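Local coordinates for chitin binding protein (Tectaria macrodonta, PDB 6IF7), which binds chitin and copper, has insecticidal activity and is possibly a lytic polysaccharide monooxygenase of the AA10 family, at residues Glu56-Gly61 against Leu122-Leu127; Gly2-Pro7 against Phe95-Thr100; Gln28-Leu33 against Leu74-Ser79. All coordinates share one frame; numbering follows the deposited sequence.

Contact 1 of 3, residues Glu56-Gly61 against Leu122-Leu127; sequences ELIPDG and LKWADL
Trp124 meets Ile58 and Asp60 through a side chain whose CG stands anti to its own carbonyl carbon (chi1 -80°), a torsion that carries the indole across to the 56-61 segment and brings the pyrrole N-H to a backbone carbonyl. Asp60 has CG likewise anti to its carbonyl carbon (chi1 -73°), which brings the carboxylate to the backbone N of Trp124. Trp124 NE1 donates to Ile58 O over 2.7 Å, and the acceptor lies practically in the indole plane, at the ring's edge. Trp124 CZ2 also packs on Ile58 CB at 4.0 Å. Asp60 OD1 takes the backbone N-H of Trp124 in an almost straight bond of 2.8 Å, the donor standing above the carboxylate plane. The same oxygen passes 3.3 Å from Trp124 CD1, with carboxylate and indole planes 49° apart. Lys123 CB leans on Asp60 CG at 3.7 Å, the two side chains crossing at about a right angle. A backbone bond, Gly61 N to Leu122 O at 2.7 Å, closes the far end. Asp126 OD2 accepts from Lys123 N, so two carboxylates serve successive peptide N-H groups as the chain enters the 3-10 turn 124-126. An alanine in place of Trp124 would probably leave Ile58 O without its indole donor and open a gap beside Ile58, where the chain has just left helix 54-57. Leu63, His54 and Arg55 also touch the indole, while Ile58 continues inward to Tyr162 of strand 159-167. Three hydrogen bonds thus pin the end of helix 54-57 and the loop after it to the 122-127 turn, and Asp60, exposed and bound by a peptide N-H, is likely to remain ionised, with the like charge of Asp126 near but not in contact.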
ATOM      1  N   GLU A  56      12.957   3.300 -10.546  1.00 34.30           N
ATOM      2  CA  GLU A  56      13.654   2.723 -11.683  1.00 36.25           C
ATOM      3  C   GLU A  56      13.026   1.387 -12.085  1.00 35.58           C
ATOM      4  O   GLU A  56      12.872   1.111 -13.279  1.00 37.41           O
ATOM      5  CB  GLU A  56      15.130   2.551 -11.283  1.00 39.47           C
ATOM      6  CG  GLU A  56      16.091   1.931 -12.298  1.00 45.01           C
ATOM      7  CD  GLU A  56      17.500   1.741 -11.713  1.00 48.96           C
ATOM      8  OE1 GLU A  56      17.943   2.565 -10.879  1.00 52.01           O
ATOM      9  OE2 GLU A  56      18.172   0.755 -12.068  1.00 53.86           O
ATOM     10  N   LEU A  57      12.655   0.568 -11.101  1.00 35.06           N
ATOM     11  CA  LEU A  57      12.160  -0.791 -11.343  1.00 33.45           C
ATOM     12  C   LEU A  57      10.639  -0.892 -11.458  1.00 31.88           C
ATOM     13  O   LEU A  57      10.125  -1.904 -11.881  1.00 33.60           O
ATOM     14  CB  LEU A  57      12.632  -1.724 -10.219  1.00 34.67           C
ATOM     15  CG  LEU A  57      14.148  -1.962 -10.074  1.00 35.94           C
ATOM     16  CD1 LEU A  57      14.438  -2.715  -8.784  1.00 35.41           C
ATOM     17  CD2 LEU A  57      14.734  -2.717 -11.270  1.00 35.18           C
ATOM     18  N   ILE A  58       9.909   0.129 -11.051  1.00 31.29           N
ATOM     19  CA  ILE A  58       8.452   0.064 -11.073  1.00 28.19           C
ATOM     20  C   ILE A  58       7.889   1.085 -12.083  1.00 28.23           C
ATOM     21  O   ILE A  58       7.916   2.283 -11.821  1.00 27.79           O
ATOM     22  CB  ILE A  58       7.881   0.322  -9.674  1.00 28.37           C
ATOM     23  CG1 ILE A  58       8.467  -0.697  -8.679  1.00 28.08           C
ATOM     24  CG2 ILE A  58       6.352   0.229  -9.694  1.00 27.44           C
ATOM     25  CD1 ILE A  58       8.071  -0.445  -7.241  1.00 28.99           C
ATOM     26  N   PRO A  59       7.354   0.606 -13.233  1.00 29.48           N
ATOM     27  CA  PRO A  59       6.735   1.488 -14.251  1.00 29.66           C
ATOM     28  C   PRO A  59       5.490   2.188 -13.761  1.00 29.00           C
ATOM     29  O   PRO A  59       4.765   1.636 -12.927  1.00 27.48           O
ATOM     30  CB  PRO A  59       6.301   0.514 -15.371  1.00 29.27           C
ATOM     31  CG  PRO A  59       7.007  -0.769 -15.090  1.00 30.52           C
ATOM     32  CD  PRO A  59       7.231  -0.815 -13.607  1.00 29.77           C
ATOM     33  N   ASP A  60       5.226   3.368 -14.311  1.00 28.03           N
ATOM     34  CA  ASP A  60       3.956   4.052 -14.090  1.00 29.79           C
ATOM     35  C   ASP A  60       2.754   3.151 -14.472  1.00 30.17           C
ATOM     36  O   ASP A  60       2.833   2.345 -15.406  1.00 32.07           O
ATOM     37  CB  ASP A  60       3.896   5.326 -14.918  1.00 30.22           C
ATOM     38  CG  ASP A  60       4.780   6.415 -14.404  1.00 30.43           C
ATOM     39  OD1 ASP A  60       5.142   6.455 -13.218  1.00 30.65           O
ATOM     40  OD2 ASP A  60       5.093   7.281 -15.231  1.00 34.94           O
ATOM     41  N   GLY A  61       1.660   3.263 -13.730  1.00 29.20           N
ATOM     42  CA  GLY A  61       0.526   2.337 -13.872  1.00 29.50           C
ATOM     43  C   GLY A  61       0.683   0.970 -13.194  1.00 29.96           C
ATOM     44  O   GLY A  61      -0.270   0.183 -13.169  1.00 30.81           O
ATOM     45  N   LEU A 122      -2.148   4.689 -11.330  1.00 28.87           N
ATOM     46  CA  LEU A 122      -1.222   5.409 -10.474  1.00 26.88           C
ATOM     47  C   LEU A 122       0.165   5.449 -11.100  1.00 25.55           C
ATOM     48  O   LEU A 122       0.725   4.404 -11.455  1.00 23.68           O
ATOM     49  CB  LEU A 122      -1.133   4.751  -9.099  1.00 27.13           C
ATOM     50  CG  LEU A 122      -0.429   5.563  -8.001  1.00 27.65           C
ATOM     51  CD1 LEU A 122      -1.231   6.794  -7.589  1.00 26.84           C
ATOM     52  CD2 LEU A 122      -0.171   4.666  -6.787  1.00 26.86           C
ATOM     53  N   LYS A 123       0.702   6.664 -11.189  1.00 23.84           N
ATOM     54  CA  LYS A 123       1.985   6.969 -11.818  1.00 24.86           C
ATOM     55  C   LYS A 123       2.841   7.560 -10.720  1.00 24.23           C
ATOM     56  O   LYS A 123       2.310   7.995  -9.718  1.00 25.76           O
ATOM     57  CB  LYS A 123       1.780   7.980 -12.955  1.00 25.36           C
ATOM     58  CG  LYS A 123       0.789   7.506 -14.017  1.00 24.95           C
ATOM     59  CD  LYS A 123       0.187   8.642 -14.835  1.00 26.34           C
ATOM     60  CE  LYS A 123      -0.913   9.419 -14.088  1.00 24.82           C
ATOM     61  NZ  LYS A 123      -1.652  10.276 -15.063  1.00 26.34           N
ATOM     62  N   TRP A 124       4.157   7.560 -10.868  1.00 25.19           N
ATOM     63  CA  TRP A 124       5.025   8.102  -9.818  1.00 24.55           C
ATOM     64  C   TRP A 124       4.729   9.576  -9.523  1.00 25.12           C
ATOM     65  O   TRP A 124       4.731   9.995  -8.374  1.00 26.65           O
ATOM     66  CB  TRP A 124       6.505   7.886 -10.159  1.00 23.92           C
ATOM     67  CG  TRP A 124       6.940   6.501  -9.848  1.00 25.01           C
ATOM     68  CD1 TRP A 124       7.126   5.467 -10.739  1.00 27.26           C
ATOM     69  CD2 TRP A 124       7.197   5.962  -8.545  1.00 25.23           C
ATOM     70  NE1 TRP A 124       7.501   4.322 -10.061  1.00 28.25           N
ATOM     71  CE2 TRP A 124       7.564   4.607  -8.716  1.00 26.47           C
ATOM     72  CE3 TRP A 124       7.176   6.502  -7.242  1.00 25.35           C
ATOM     73  CZ2 TRP A 124       7.890   3.779  -7.632  1.00 26.55           C
ATOM     74  CZ3 TRP A 124       7.512   5.694  -6.170  1.00 24.66           C
ATOM     75  CH2 TRP A 124       7.856   4.345  -6.363  1.00 26.41           C
ATOM     76  N   ALA A 125       4.457  10.335 -10.573  1.00 27.28           N
ATOM     77  CA  ALA A 125       4.119  11.759 -10.486  1.00 28.61           C
ATOM     78  C   ALA A 125       2.774  12.053  -9.786  1.00 29.33           C
ATOM     79  O   ALA A 125       2.546  13.192  -9.379  1.00 31.54           O
ATOM     80  CB  ALA A 125       4.128  12.370 -11.883  1.00 28.65           C
ATOM     81  N   ASP A 126       1.896  11.055  -9.645  1.00 28.33           N
ATOM     82  CA  ASP A 126       0.689  11.182  -8.784  1.00 27.89           C
ATOM     83  C   ASP A 126       0.989  11.265  -7.278  1.00 26.03           C
ATOM     84  O   ASP A 126       0.188  11.797  -6.526  1.00 25.34           O
ATOM     85  CB  ASP A 126      -0.322  10.052  -9.067  1.00 27.62           C
ATOM     86  CG  ASP A 126      -0.771  10.021 -10.533  1.00 28.37           C
ATOM     87  OD1 ASP A 126      -1.039  11.086 -11.092  1.00 29.97           O
ATOM     88  OD2 ASP A 126      -0.836   8.939 -11.138  1.00 29.03           O
ATOM     89  N   LEU A 127       2.147  10.767  -6.839  1.00 27.65           N
ATOM     90  CA  LEU A 127       2.540  10.842  -5.405  1.00 27.14           C
ATOM     91  C   LEU A 127       3.320  12.088  -5.078  1.00 25.83           C
ATOM     92  O   LEU A 127       4.026  12.589  -5.921  1.00 25.00           O
ATOM     93  CB  LEU A 127       3.409   9.660  -5.020  1.00 26.68           C
ATOM     94  CG  LEU A 127       2.775   8.278  -5.116  1.00 27.49           C
ATOM     95  CD1 LEU A 127       3.869   7.264  -4.839  1.00 27.23           C
ATOM     96  CD2 LEU A 127       1.615   8.100  -4.161  1.00 27.50           C
TER

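Contact 2 of 3, residues Gly2-Pro7 against Phe95-Thr100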
ATOM      1  N   GLY A   2       4.620  -9.069   4.714  1.00 27.03           N
ATOM      2  CA  GLY A   2       3.517  -8.288   5.275  1.00 25.54           C
ATOM      3  C   GLY A   2       2.913  -7.325   4.282  1.00 24.27           C
ATOM      4  O   GLY A   2       3.217  -7.363   3.100  1.00 24.40           O
ATOM      5  N   SER A   3       2.054  -6.465   4.795  1.00 23.03           N
ATOM      6  CA  SER A   3       1.438  -5.385   4.042  1.00 22.79           C
ATOM      7  C   SER A   3       0.837  -4.415   5.088  1.00 24.46           C
ATOM      8  O   SER A   3       0.903  -4.699   6.297  1.00 23.99           O
ATOM      9  CB  SER A   3       0.331  -5.919   3.120  1.00 23.21           C
ATOM     10  OG  SER A   3      -0.013  -4.977   2.112  1.00 22.84           O
ATOM     11  N   MET A   4       0.248  -3.308   4.618  1.00 24.58           N
ATOM     12  CA  MET A   4      -0.440  -2.355   5.486  1.00 24.74           C
ATOM     13  C   MET A   4      -1.736  -2.917   6.018  1.00 25.37           C
ATOM     14  O   MET A   4      -2.541  -3.524   5.286  1.00 23.22           O
ATOM     15  CB  MET A   4      -0.714  -1.008   4.797  1.00 23.97           C
ATOM     16  CG  MET A   4       0.484  -0.080   4.775  1.00 24.78           C
ATOM     17  SD  MET A   4       0.974   0.537   6.423  1.00 24.31           S
ATOM     18  CE  MET A   4      -0.283   1.775   6.681  1.00 27.10           C
ATOM     19  N   GLU A   5      -1.899  -2.706   7.320  1.00 25.41           N
ATOM     20  CA  GLU A   5      -3.057  -3.146   8.077  1.00 26.16           C
ATOM     21  C   GLU A   5      -4.002  -1.987   8.371  1.00 25.74           C
ATOM     22  O   GLU A   5      -5.212  -2.168   8.324  1.00 23.66           O
ATOM     23  CB  GLU A   5      -2.620  -3.787   9.399  1.00 26.27           C
ATOM     24  CG  GLU A   5      -3.773  -4.323  10.238  1.00 26.58           C
ATOM     25  CD  GLU A   5      -3.305  -4.942  11.534  1.00 27.29           C
ATOM     26  OE1 GLU A   5      -3.740  -6.056  11.806  1.00 27.44           O
ATOM     27  OE2 GLU A   5      -2.496  -4.330  12.269  1.00 28.99           O
ATOM     28  N   ASP A   6      -3.465  -0.809   8.677  1.00 24.94           N
ATOM     29  CA  ASP A   6      -4.318   0.335   8.975  1.00 25.22           C
ATOM     30  C   ASP A   6      -3.593   1.617   8.553  1.00 24.75           C
ATOM     31  O   ASP A   6      -2.568   1.935   9.153  1.00 23.51           O
ATOM     32  CB  ASP A   6      -4.653   0.335  10.459  1.00 24.47           C
ATOM     33  CG  ASP A   6      -5.819   1.236  10.817  1.00 25.33           C
ATOM     34  OD1 ASP A   6      -6.832   1.309  10.075  1.00 25.98           O
ATOM     35  OD2 ASP A   6      -5.721   1.872  11.885  1.00 26.73           O
ATOM     36  N   PRO A   7      -4.061   2.314   7.504  1.00 24.77           N
ATOM     37  CA  PRO A   7      -5.149   1.884   6.617  1.00 24.87           C
ATOM     38  C   PRO A   7      -4.798   0.666   5.765  1.00 24.20           C
ATOM     39  O   PRO A   7      -3.733   0.629   5.133  1.00 22.08           O
ATOM     40  CB  PRO A   7      -5.339   3.087   5.679  1.00 26.63           C
ATOM     41  CG  PRO A   7      -3.981   3.711   5.601  1.00 26.57           C
ATOM     42  CD  PRO A   7      -3.364   3.499   6.967  1.00 26.49           C
ATOM     43  N   PHE A  95      -1.428   4.103  12.644  1.00 26.07           N
ATOM     44  CA  PHE A  95      -0.927   3.369  11.484  1.00 25.93           C
ATOM     45  C   PHE A  95      -0.384   2.001  11.926  1.00 27.21           C
ATOM     46  O   PHE A  95       0.390   1.901  12.914  1.00 24.91           O
ATOM     47  CB  PHE A  95       0.164   4.111  10.705  1.00 25.17           C
ATOM     48  CG  PHE A  95      -0.259   5.442  10.149  1.00 26.49           C
ATOM     49  CD1 PHE A  95      -0.989   5.523   8.967  1.00 26.38           C
ATOM     50  CD2 PHE A  95       0.101   6.633  10.802  1.00 28.41           C
ATOM     51  CE1 PHE A  95      -1.368   6.753   8.441  1.00 26.16           C
ATOM     52  CE2 PHE A  95      -0.269   7.862  10.284  1.00 26.95           C
ATOM     53  CZ  PHE A  95      -1.004   7.917   9.110  1.00 27.14           C
ATOM     54  N   ARG A  96      -0.785   0.959  11.182  1.00 27.51           N
ATOM     55  CA  ARG A  96      -0.339  -0.416  11.459  1.00 27.35           C
ATOM     56  C   ARG A  96       0.068  -1.093  10.173  1.00 27.09           C
ATOM     57  O   ARG A  96      -0.633  -0.974   9.185  1.00 26.02           O
ATOM     58  CB  ARG A  96      -1.450  -1.226  12.115  1.00 26.78           C
ATOM     59  CG  ARG A  96      -2.025  -0.613  13.382  1.00 26.96           C
ATOM     60  CD  ARG A  96      -1.085  -0.750  14.558  1.00 28.15           C
ATOM     61  NE  ARG A  96      -1.681  -0.173  15.771  1.00 28.36           N
ATOM     62  CZ  ARG A  96      -1.467   1.061  16.261  1.00 28.13           C
ATOM     63  NH1 ARG A  96      -0.634   1.942  15.681  1.00 27.64           N
ATOM     64  NH2 ARG A  96      -2.085   1.419  17.382  1.00 27.42           N
ATOM     65  N   TYR A  97       1.212  -1.788  10.205  1.00 28.27           N
ATOM     66  CA  TYR A  97       1.711  -2.628   9.101  1.00 26.93           C
ATOM     67  C   TYR A  97       1.834  -4.028   9.670  1.00 26.09           C
ATOM     68  O   TYR A  97       2.684  -4.282  10.550  1.00 25.25           O
ATOM     69  CB  TYR A  97       3.089  -2.143   8.606  1.00 26.31           C
ATOM     70  CG  TYR A  97       3.566  -2.797   7.314  1.00 27.54           C
ATOM     71  CD1 TYR A  97       4.041  -4.110   7.276  1.00 26.94           C
ATOM     72  CD2 TYR A  97       3.542  -2.087   6.123  1.00 28.54           C
ATOM     73  CE1 TYR A  97       4.449  -4.681   6.092  1.00 27.14           C
ATOM     74  CE2 TYR A  97       3.958  -2.652   4.943  1.00 27.65           C
ATOM     75  CZ  TYR A  97       4.402  -3.939   4.929  1.00 28.13           C
ATOM     76  OH  TYR A  97       4.814  -4.439   3.713  1.00 32.38           O
ATOM     77  N   ILE A  98       0.992  -4.929   9.171  1.00 25.54           N
ATOM     78  CA  ILE A  98       0.976  -6.315   9.658  1.00 26.20           C
ATOM     79  C   ILE A  98       2.128  -7.077   9.004  1.00 27.33           C
ATOM     80  O   ILE A  98       2.298  -7.061   7.766  1.00 26.40           O
ATOM     81  CB  ILE A  98      -0.388  -7.053   9.474  1.00 26.94           C
ATOM     82  CG1 ILE A  98      -0.305  -8.498  10.033  1.00 27.08           C
ATOM     83  CG2 ILE A  98      -0.840  -7.112   8.018  1.00 27.61           C
ATOM     84  CD1 ILE A  98      -1.653  -9.178  10.208  1.00 26.76           C
ATOM     85  N   ALA A  99       2.929  -7.707   9.855  1.00 28.11           N
ATOM     86  CA  ALA A  99       4.100  -8.440   9.422  1.00 29.98           C
ATOM     87  C   ALA A  99       3.911  -9.905   9.812  1.00 31.72           C
ATOM     88  O   ALA A  99       3.889 -10.237  10.991  1.00 31.03           O
ATOM     89  CB  ALA A  99       5.357  -7.858  10.052  1.00 29.37           C
ATOM     90  N   THR A 100       3.737 -10.765   8.802  1.00 33.20           N
ATOM     91  CA  THR A 100       3.776 -12.225   8.979  1.00 32.39           C
ATOM     92  C   THR A 100       5.203 -12.686   9.352  1.00 32.60           C
ATOM     93  O   THR A 100       5.371 -13.684  10.034  1.00 31.08           O
ATOM     94  CB  THR A 100       3.306 -12.971   7.706  1.00 31.89           C
ATOM     95  OG1 THR A 100       4.158 -12.636   6.609  1.00 34.90           O
ATOM     96  CG2 THR A 100       1.886 -12.581   7.339  1.00 32.22           C
TER
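Tyr97 packs tightly with one ring face against the backbone of Ser3. With CG anti to the backbone N (chi1 -170°), the phenol folds back across the neighbouring strand until Ser3 O sits 3.3 Å above the ring plane, over its centre. Met4, its chain bent at chi2 and chi3, brings SD obliquely to the ring, 3.7 Å from Tyr97 CD2, in a Met-aromatic contact. Gly2 suits this place, since a CB there would run into Ile98 O and the tyrosine ring. Phe107, Trp165 and Phe174 also meet Tyr97. Strands 2-6 and 95-99 run antiparallel in one sheet of the immunoglobulin-like beta-sandwich of AA10 enzymes, and a classic beta bulge interrupts their pairing: Glu5 and Asp6 both face Arg96. Ser3 and Ile98 form a hydrogen-bonded pair (Ser3 N to Ile98 O 3.0 Å), and Arg96 N returns a bond to Asp6 O. Arg96 O receives Glu5 N at 2.8 Å and Asp6 N at 2.9 Å, both from the same face of its carbonyl plane. On the more open side, Glu5 reaches out with an extended chain, OE2 passing 3.3 Å from Arg96 CB while Ser144 holds that oxygen. The arginine turns away from both acids, and its NH1 bonds to Phe95 O at 3.0 Å. At the other end Thr100, exposed and bonded to Asn43, brings the strands beside His1, a copper ligand.

Contact 3 of 3, residues Gln28-Leu33 against Leu74-Ser79; sequences QAAVAL and LDLARS. With SO4 (sulfate ion), chain D.
Leu76 and Arg78 of an irregular loop reach across to Ala29, Ala30 and Leu33 on helix 25-34. Leu74 opens the segment with its CA 6.1 Å from that of Ala30, the closest pair of CA atoms, but its side chain goes to Phe39 of helix 36-40, which Ala30 touches too. Leu76 makes the main apolar contact. Its CG stands anti to the carbonyl carbon (chi1 -67°), and its two methyls divide the work: CD1 meets Ala29 CB at 3.6 Å and passes 3.7 Å from Ala30 N, while CD2 approaches Leu33 CD2 at 4.3 Å. In AA10 proteins the long insertion between the first strands of the beta-sandwich carries helices beside the core, and here this loop, leading to strand 84-86, lies along one of them, the small alanines letting it come near. The backbone of Leu76 is itself tied, through O, to the indole of Trp81. Beyond Ala77 comes Arg78, bent at chi3 (55°), a turn that brings its guanidinium beside the helix. NH1 lies 3.4 Å from Ala29 CB, approached obliquely to the guanidinium plane, and donates to O2 of a sulfate, probably from the crystallisation liquor, at 2.6 Å, with the sulfur in that plane at the group's edge. NH2 has only a weak, long bond to sulfate O3, and forms a salt bridge with Asp80.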
ATOM      1  N   GLN A  28     -13.589  -8.193  -6.495  1.00 29.56           N
ATOM      2  CA  GLN A  28     -14.059  -9.155  -7.488  1.00 29.66           C
ATOM      3  C   GLN A  28     -13.283  -9.002  -8.790  1.00 29.01           C
ATOM      4  O   GLN A  28     -12.764  -9.981  -9.322  1.00 29.91           O
ATOM      5  CB  GLN A  28     -15.535  -8.947  -7.772  1.00 31.34           C
ATOM      6  CG  GLN A  28     -16.459  -9.483  -6.699  1.00 33.53           C
ATOM      7  CD  GLN A  28     -17.890  -9.113  -6.996  1.00 35.73           C
ATOM      8  OE1 GLN A  28     -18.328  -9.121  -8.147  1.00 39.88           O
ATOM      9  NE2 GLN A  28     -18.616  -8.769  -5.977  1.00 36.85           N
ATOM     10  N   ALA A  29     -13.206  -7.760  -9.268  1.00 29.37           N
ATOM     11  CA  ALA A  29     -12.446  -7.428 -10.469  1.00 31.25           C
ATOM     12  C   ALA A  29     -10.968  -7.792 -10.316  1.00 31.07           C
ATOM     13  O   ALA A  29     -10.380  -8.406 -11.208  1.00 30.40           O
ATOM     14  CB  ALA A  29     -12.595  -5.949 -10.798  1.00 31.57           C
ATOM     15  N   ALA A  30     -10.390  -7.442  -9.166  1.00 29.62           N
ATOM     16  CA  ALA A  30      -8.970  -7.701  -8.891  1.00 31.22           C
ATOM     17  C   ALA A  30      -8.612  -9.204  -8.836  1.00 33.12           C
ATOM     18  O   ALA A  30      -7.573  -9.629  -9.377  1.00 31.67           O
ATOM     19  CB  ALA A  30      -8.546  -7.013  -7.595  1.00 29.70           C
ATOM     20  N   VAL A  31      -9.452  -9.987  -8.161  1.00 32.97           N
ATOM     21  CA  VAL A  31      -9.239 -11.425  -8.048  1.00 34.36           C
ATOM     22  C   VAL A  31      -9.534 -12.111  -9.394  1.00 35.22           C
ATOM     23  O   VAL A  31      -8.819 -13.023  -9.797  1.00 35.43           O
ATOM     24  CB  VAL A  31     -10.082 -12.052  -6.915  1.00 34.68           C
ATOM     25  CG1 VAL A  31      -9.836 -13.562  -6.833  1.00 36.68           C
ATOM     26  CG2 VAL A  31      -9.787 -11.394  -5.555  1.00 34.42           C
ATOM     27  N   ALA A  32     -10.565 -11.656 -10.097  1.00 36.80           N
ATOM     28  CA  ALA A  32     -10.823 -12.147 -11.438  1.00 36.45           C
ATOM     29  C   ALA A  32      -9.581 -11.976 -12.330  1.00 38.82           C
ATOM     30  O   ALA A  32      -9.232 -12.892 -13.082  1.00 40.12           O
ATOM     31  CB  ALA A  32     -12.037 -11.456 -12.037  1.00 35.70           C
ATOM     32  N   LEU A  33      -8.884 -10.844 -12.215  1.00 36.54           N
ATOM     33  CA  LEU A  33      -7.685 -10.607 -13.030  1.00 36.38           C
ATOM     34  C   LEU A  33      -6.440 -11.388 -12.579  1.00 34.79           C
ATOM     35  O   LEU A  33      -5.804 -12.078 -13.386  1.00 34.80           O
ATOM     36  CB  LEU A  33      -7.362  -9.113 -13.076  1.00 40.10           C
ATOM     37  CG  LEU A  33      -6.435  -8.686 -14.223  1.00 41.53           C
ATOM     38  CD1 LEU A  33      -7.127  -8.876 -15.576  1.00 42.90           C
ATOM     39  CD2 LEU A  33      -6.002  -7.242 -14.033  1.00 40.58           C
ATOM     40  N   LEU A  74      -4.172  -5.476  -8.533  1.00 25.83           N
ATOM     41  CA  LEU A  74      -4.007  -4.339  -7.628  1.00 25.34           C
ATOM     42  C   LEU A  74      -3.828  -2.999  -8.355  1.00 25.51           C
ATOM     43  O   LEU A  74      -3.913  -1.946  -7.721  1.00 22.98           O
ATOM     44  CB  LEU A  74      -2.791  -4.550  -6.715  1.00 23.68           C
ATOM     45  CG  LEU A  74      -2.770  -5.825  -5.870  1.00 23.71           C
ATOM     46  CD1 LEU A  74      -1.536  -5.832  -4.995  1.00 24.09           C
ATOM     47  CD2 LEU A  74      -4.006  -5.943  -4.992  1.00 24.79           C
ATOM     48  N   ASP A  75      -3.533  -3.041  -9.662  1.00 26.05           N
ATOM     49  CA  ASP A  75      -3.333  -1.830 -10.433  1.00 27.59           C
ATOM     50  C   ASP A  75      -4.637  -1.231 -11.010  1.00 28.46           C
ATOM     51  O   ASP A  75      -4.616  -0.164 -11.612  1.00 27.96           O
ATOM     52  CB  ASP A  75      -2.314  -2.082 -11.539  1.00 30.09           C
ATOM     53  CG  ASP A  75      -0.914  -2.443 -10.999  1.00 33.11           C
ATOM     54  OD1 ASP A  75      -0.466  -1.851  -9.967  1.00 32.52           O
ATOM     55  OD2 ASP A  75      -0.258  -3.312 -11.634  1.00 31.35           O
ATOM     56  N   LEU A  76      -5.771  -1.889 -10.814  1.00 28.26           N
ATOM     57  CA  LEU A  76      -6.995  -1.410 -11.375  1.00 30.22           C
ATOM     58  C   LEU A  76      -7.279  -0.014 -10.833  1.00 31.65           C
ATOM     59  O   LEU A  76      -7.139   0.243  -9.627  1.00 31.74           O
ATOM     60  CB  LEU A  76      -8.140  -2.372 -11.061  1.00 30.90           C
ATOM     61  CG  LEU A  76      -8.105  -3.763 -11.715  1.00 31.00           C
ATOM     62  CD1 LEU A  76      -9.244  -4.621 -11.192  1.00 30.40           C
ATOM     63  CD2 LEU A  76      -8.175  -3.677 -13.228  1.00 30.02           C
ATOM     64  N   ALA A  77      -7.631   0.887 -11.739  1.00 32.75           N
ATOM     65  CA  ALA A  77      -7.906   2.277 -11.401  1.00 34.19           C
ATOM     66  C   ALA A  77      -9.406   2.424 -11.300  1.00 34.01           C
ATOM     67  O   ALA A  77     -10.060   2.855 -12.241  1.00 37.68           O
ATOM     68  CB  ALA A  77      -7.316   3.217 -12.451  1.00 33.81           C
ATOM     69  N   ARG A  78      -9.946   2.030 -10.155  1.00 33.23           N
ATOM     70  CA  ARG A  78     -11.384   2.090  -9.922  1.00 33.79           C
ATOM     71  C   ARG A  78     -11.722   3.170  -8.913  1.00 33.85           C
ATOM     72  O   ARG A  78     -10.918   3.473  -8.020  1.00 31.60           O
ATOM     73  CB  ARG A  78     -11.902   0.756  -9.418  1.00 33.72           C
ATOM     74  CG  ARG A  78     -11.548  -0.391 -10.357  1.00 34.39           C
ATOM     75  CD  ARG A  78     -12.028  -1.717  -9.845  1.00 32.38           C
ATOM     76  NE  ARG A  78     -13.461  -1.719  -9.564  1.00 28.90           N
ATOM     77  CZ  ARG A  78     -14.409  -2.330 -10.278  1.00 30.00           C
ATOM     78  NH1 ARG A  78     -14.139  -3.008 -11.379  1.00 29.42           N
ATOM     79  NH2 ARG A  78     -15.668  -2.257  -9.873  1.00 29.99           N
ATOM     80  N   SER A  79     -12.930   3.717  -9.076  1.00 31.47           N
ATOM     81  CA  SER A  79     -13.515   4.674  -8.161  1.00 32.72           C
ATOM     82  C   SER A  79     -14.115   4.004  -6.957  1.00 29.79           C
ATOM     83  O   SER A  79     -14.464   4.684  -6.046  1.00 31.69           O
ATOM     84  CB  SER A  79     -14.639   5.511  -8.829  1.00 34.63           C
ATOM     85  OG  SER A  79     -14.708   5.306 -10.223  1.00 40.73           O
TER
HETATM   86  S   SO4 D 251     -17.287  -4.254 -12.914  1.00 60.01           S
HETATM   87  O1  SO4 D 251     -17.163  -4.220 -14.397  1.00 63.10           O
HETATM   88  O2  SO4 D 251     -15.981  -4.643 -12.331  1.00 58.38           O
HETATM   89  O3  SO4 D 251     -17.759  -2.949 -12.421  1.00 55.30           O
HETATM   90  O4  SO4 D 251     -18.302  -5.256 -12.534  1.00 66.74           O

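From the N terminus, strand 2-6 enters contact 2 and finds its partner only at 95-99, closing a large loop that carries all the chain's helices. Nested inside this loop is contact 3, where helix 25-34 meets residues 74-79. Contact 1 starts between those two segments, at 56-61, and ends past strand 95-99, at 122-127, so it crosses both of the others. Contacts 1 and 3 touch where Gly61 O lies 3.5 Å from Asp75 CB, whereas contact 2 lies on the opposite side of the chain's centre from contact 1. Contact 2 joins the N-terminal strand to 95-99, while contacts 3 and 1 join the helical insertion to the loops before strands 84-86 and 133-136, respectively.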